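PDB 2ZK9: protein-glutaminase from Chryseobacterium proteolyticum, which catalyses the deamidation of glutamine side chains in proteins, turning them into glutamates with release of ammonia. Local coordinates for residues A85-Y90 with T97-I102. Residues are numbered along the deposited sequence; the frame is centred on the assembly and turned at random. Where two conformers were deposited one is given.
Sequences AILVSY and TEKRII
One face of the Tyr-90 ring has Glu-98 CA 4.2 Å above its plane, off-centre, while Val-88 O lies in plane at the edge. The Arg-100 guanidinium stands almost upright to this ring, at 86°, with Tyr-90 OH over the centre of one face, 3.1 Å from Arg-100 CZ. No N-H points at that oxygen; instead OH gives a weak bond to Glu-98 OE1 at 2.7 Å. OE1 also lies 3.5 Å from Arg-100 NH2, well out of the guanidinium plane: an attraction of charges, not a hydrogen bond. Tyrosine reaches both because CG lies between the backbone N and carbonyl carbon (chi1 62°), hemmed in by both, which swings the ring across the neighbouring strand. Arg-100, bent at chi2 (-72°), folds back so that NH1 donates a hydrogen bond to Lys-99 O at 2.8 Å, in the guanidinium plane, helping to set its rotation; an alanine here would probably leave the phenol oxygen without its cationic cover and remove the charge pairing with Glu-98. Glu-98 OE2 turns to Asn-92. The strands form an antiparallel beta hairpin in a mixed, five-stranded sheet, with paired backbone bonds at Val-88/Arg-100 and Tyr-90/Glu-98. Branched Val-88, Ile-86 and Ile-102 suit the face covered by helices 8-19 and 42-55. On the other face, Leu-87 CD1 meets Ile-101 CD1 at 3.8 Å, and Lys-99, extended past Leu-87 CD2, carries its ammonium to Glu-61.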
ATOM      1  N   ALA A  85       1.980  -3.196  -1.144  1.00  7.51           N
ATOM      2  CA  ALA A  85       1.390  -2.770   0.096  1.00  7.39           C
ATOM      3  C   ALA A  85       2.298  -3.220   1.244  1.00  7.62           C
ATOM      4  O   ALA A  85       3.317  -3.849   1.042  1.00  8.42           O
ATOM      5  CB  ALA A  85      -0.041  -3.287   0.237  1.00  8.88           C
ATOM      6  N   ILE A  86       1.915  -2.823   2.472  1.00  7.53           N
ATOM      7  CA  ILE A  86       2.699  -3.221   3.640  1.00  7.55           C
ATOM      8  C   ILE A  86       2.212  -4.554   4.158  1.00  7.71           C
ATOM      9  O   ILE A  86       1.012  -4.839   4.190  1.00  8.77           O
ATOM     10  CB  ILE A  86       2.698  -2.124   4.736  1.00  7.53           C
ATOM     11  CG1 ILE A  86       1.325  -1.800   5.316  1.00  8.63           C
ATOM     12  CG2 ILE A  86       3.435  -0.900   4.229  1.00  8.82           C
ATOM     13  CD1 ILE A  86       1.393  -1.030   6.605  1.00  8.80           C
ATOM     14  N   LEU A  87       3.176  -5.377   4.572  1.00  7.95           N
ATOM     15  CA  LEU A  87       2.980  -6.711   5.094  1.00  8.52           C
ATOM     16  C   LEU A  87       3.452  -6.689   6.553  1.00  8.58           C
ATOM     17  O   LEU A  87       4.657  -6.592   6.809  1.00  9.18           O
ATOM     18  CB  LEU A  87       3.743  -7.741   4.261  1.00  9.22           C
ATOM     19  CG  LEU A  87       3.587  -9.180   4.697  1.00  9.84           C
ATOM     20  CD1 LEU A  87       2.176  -9.686   4.449  1.00 11.30           C
ATOM     21  CD2 LEU A  87       4.616 -10.052   4.027  1.00 11.68           C
ATOM     22  N   VAL A  88       2.503  -6.670   7.480  1.00  9.00           N
ATOM     23  CA  VAL A  88       2.736  -6.450   8.892  0.56  9.19           C
ATOM     24  C   VAL A  88       2.738  -7.773   9.641  1.00  9.64           C
ATOM     25  O   VAL A  88       1.919  -8.633   9.437  1.00 14.22           O
ATOM     26  CB  VAL A  88       1.627  -5.528   9.435  0.56  9.49           C
ATOM     27  CG1 VAL A  88       1.872  -5.122  10.899  0.56 10.77           C
ATOM     28  CG2 VAL A  88       1.522  -4.286   8.571  0.56  9.40           C
ATOM     29  N   SER A  89       3.742  -7.958  10.509  1.00  9.63           N
ATOM     30  CA  SER A  89       3.807  -9.094  11.373  1.00  9.53           C
ATOM     31  C   SER A  89       3.329  -8.727  12.752  1.00 10.26           C
ATOM     32  O   SER A  89       3.650  -7.651  13.243  1.00 10.89           O
ATOM     33  CB  SER A  89       5.254  -9.547  11.511  1.00 10.49           C
ATOM     34  OG  SER A  89       5.762 -10.100  10.292  1.00 11.07           O
ATOM     35  N   TYR A  90       2.563  -9.610  13.398  1.00 11.04           N
ATOM     36  CA  TYR A  90       2.036  -9.355  14.715  0.55 10.86           C
ATOM     37  C   TYR A  90       1.869 -10.686  15.441  1.00 12.03           C
ATOM     38  O   TYR A  90       1.760 -11.730  14.830  1.00 12.75           O
ATOM     39  CB  TYR A  90       0.696  -8.577  14.643  0.55 12.44           C
ATOM     40  CG  TYR A  90      -0.322  -9.423  13.912  0.55 11.01           C
ATOM     41  CD1 TYR A  90      -0.295  -9.515  12.515  0.55 12.73           C
ATOM     42  CD2 TYR A  90      -1.265 -10.154  14.607  0.55 12.37           C
ATOM     43  CE1 TYR A  90      -1.226 -10.308  11.880  0.55 12.19           C
ATOM     44  CE2 TYR A  90      -2.172 -10.954  13.963  0.55 13.12           C
ATOM     45  CZ  TYR A  90      -2.152 -11.019  12.591  0.55 12.54           C
ATOM     46  OH  TYR A  90      -3.068 -11.837  11.952  0.55 14.21           O
ATOM     47  N   THR A  97       3.341 -15.595  15.757  1.00 14.66           N
ATOM     48  CA  THR A  97       3.399 -14.538  14.739  1.00 13.22           C
ATOM     49  C   THR A  97       2.648 -14.916  13.496  1.00 12.22           C
ATOM     50  O   THR A  97       2.737 -16.015  12.965  1.00 13.91           O
ATOM     51  CB  THR A  97       4.879 -14.274  14.363  1.00 14.33           C
ATOM     52  OG1 THR A  97       5.554 -13.902  15.558  1.00 16.46           O
ATOM     53  CG2 THR A  97       4.926 -13.101  13.382  1.00 15.42           C
ATOM     54  N   GLU A  98       1.862 -13.990  13.027  1.00 11.81           N
ATOM     55  CA  GLU A  98       1.024 -13.957  11.851  0.51 11.61           C
ATOM     56  C   GLU A  98       1.401 -12.743  11.009  1.00 11.13           C
ATOM     57  O   GLU A  98       1.961 -11.773  11.530  1.00 11.37           O
ATOM     58  CB  GLU A  98      -0.470 -13.928  12.203  0.51 13.20           C
ATOM     59  CG  GLU A  98      -0.931 -15.155  12.990  0.51 14.43           C
ATOM     60  CD  GLU A  98      -2.412 -15.270  13.272  0.51 13.70           C
ATOM     61  OE1 GLU A  98      -3.197 -14.326  13.009  0.51 16.37           O
ATOM     62  OE2 GLU A  98      -2.812 -16.316  13.815  0.51 16.54           O
ATOM     63  N   LYS A  99       1.020 -12.752   9.740  1.00 11.35           N
ATOM     64  CA  LYS A  99       1.238 -11.587   8.879  1.00 10.45           C
ATOM     65  C   LYS A  99      -0.072 -11.232   8.205  1.00 10.45           C
ATOM     66  O   LYS A  99      -0.862 -12.105   7.811  1.00 11.05           O
ATOM     67  CB  LYS A  99       2.287 -11.805   7.804  1.00 11.64           C
ATOM     68  CG  LYS A  99       3.655 -12.201   8.329  1.00 12.44           C
ATOM     69  CD  LYS A  99       4.716 -12.137   7.244  1.00 12.41           C
ATOM     70  CE  LYS A  99       6.069 -12.624   7.733  1.00 13.78           C
ATOM     71  NZ  LYS A  99       7.060 -12.592   6.630  1.00 15.62           N
ATOM     72  N   ARG A 100      -0.264  -9.939   7.980  1.00  9.91           N
ATOM     73  CA  ARG A 100      -1.390  -9.427   7.193  1.00  9.74           C
ATOM     74  C   ARG A 100      -0.932  -8.275   6.327  1.00  9.39           C
ATOM     75  O   ARG A 100      -0.084  -7.485   6.745  1.00 10.55           O
ATOM     76  CB  ARG A 100      -2.524  -8.934   8.067  1.00 10.77           C
ATOM     77  CG  ARG A 100      -3.236  -9.959   8.910  1.00 12.34           C
ATOM     78  CD  ARG A 100      -4.107 -10.869   8.109  1.00 15.54           C
ATOM     79  NE  ARG A 100      -4.856 -11.813   8.985  1.00 16.64           N
ATOM     80  CZ  ARG A 100      -4.330 -12.963   9.370  1.00 22.58           C
ATOM     81  NH1 ARG A 100      -3.096 -13.360   9.022  1.00 22.82           N
ATOM     82  NH2 ARG A 100      -5.096 -13.728  10.149  1.00 32.42           N
ATOM     83  N   ILE A 101      -1.545  -8.142   5.159  1.00  8.89           N
ATOM     84  CA  ILE A 101      -1.442  -6.945   4.381  1.00  8.39           C
ATOM     85  C   ILE A 101      -2.379  -5.878   4.912  1.00  8.49           C
ATOM     86  O   ILE A 101      -3.513  -6.169   5.289  1.00  9.67           O
ATOM     87  CB  ILE A 101      -1.815  -7.239   2.899  1.00  8.85           C
ATOM     88  CG1 ILE A 101      -0.823  -8.183   2.238  1.00  9.61           C
ATOM     89  CG2 ILE A 101      -2.017  -5.965   2.107  1.00  9.48           C
ATOM     90  CD1 ILE A 101       0.522  -7.548   1.831  1.00 10.12           C
ATOM     91  N   ILE A 102      -1.883  -4.622   4.931  1.00  8.50           N
ATOM     92  CA  ILE A 102      -2.751  -3.459   5.087  1.00  8.87           C
ATOM     93  C   ILE A 102      -2.737  -2.730   3.778  1.00  8.62           C
ATOM     94  O   ILE A 102      -1.679  -2.291   3.289  1.00  8.50           O
ATOM     95  CB  ILE A 102      -2.354  -2.579   6.274  1.00  9.25           C
ATOM     96  CG1 ILE A 102      -2.549  -3.370   7.595  1.00 10.46           C
ATOM     97  CG2 ILE A 102      -3.137  -1.308   6.245  1.00  9.54           C
ATOM     98  CD1 ILE A 102      -2.130  -2.639   8.851  1.00 11.33           C
TER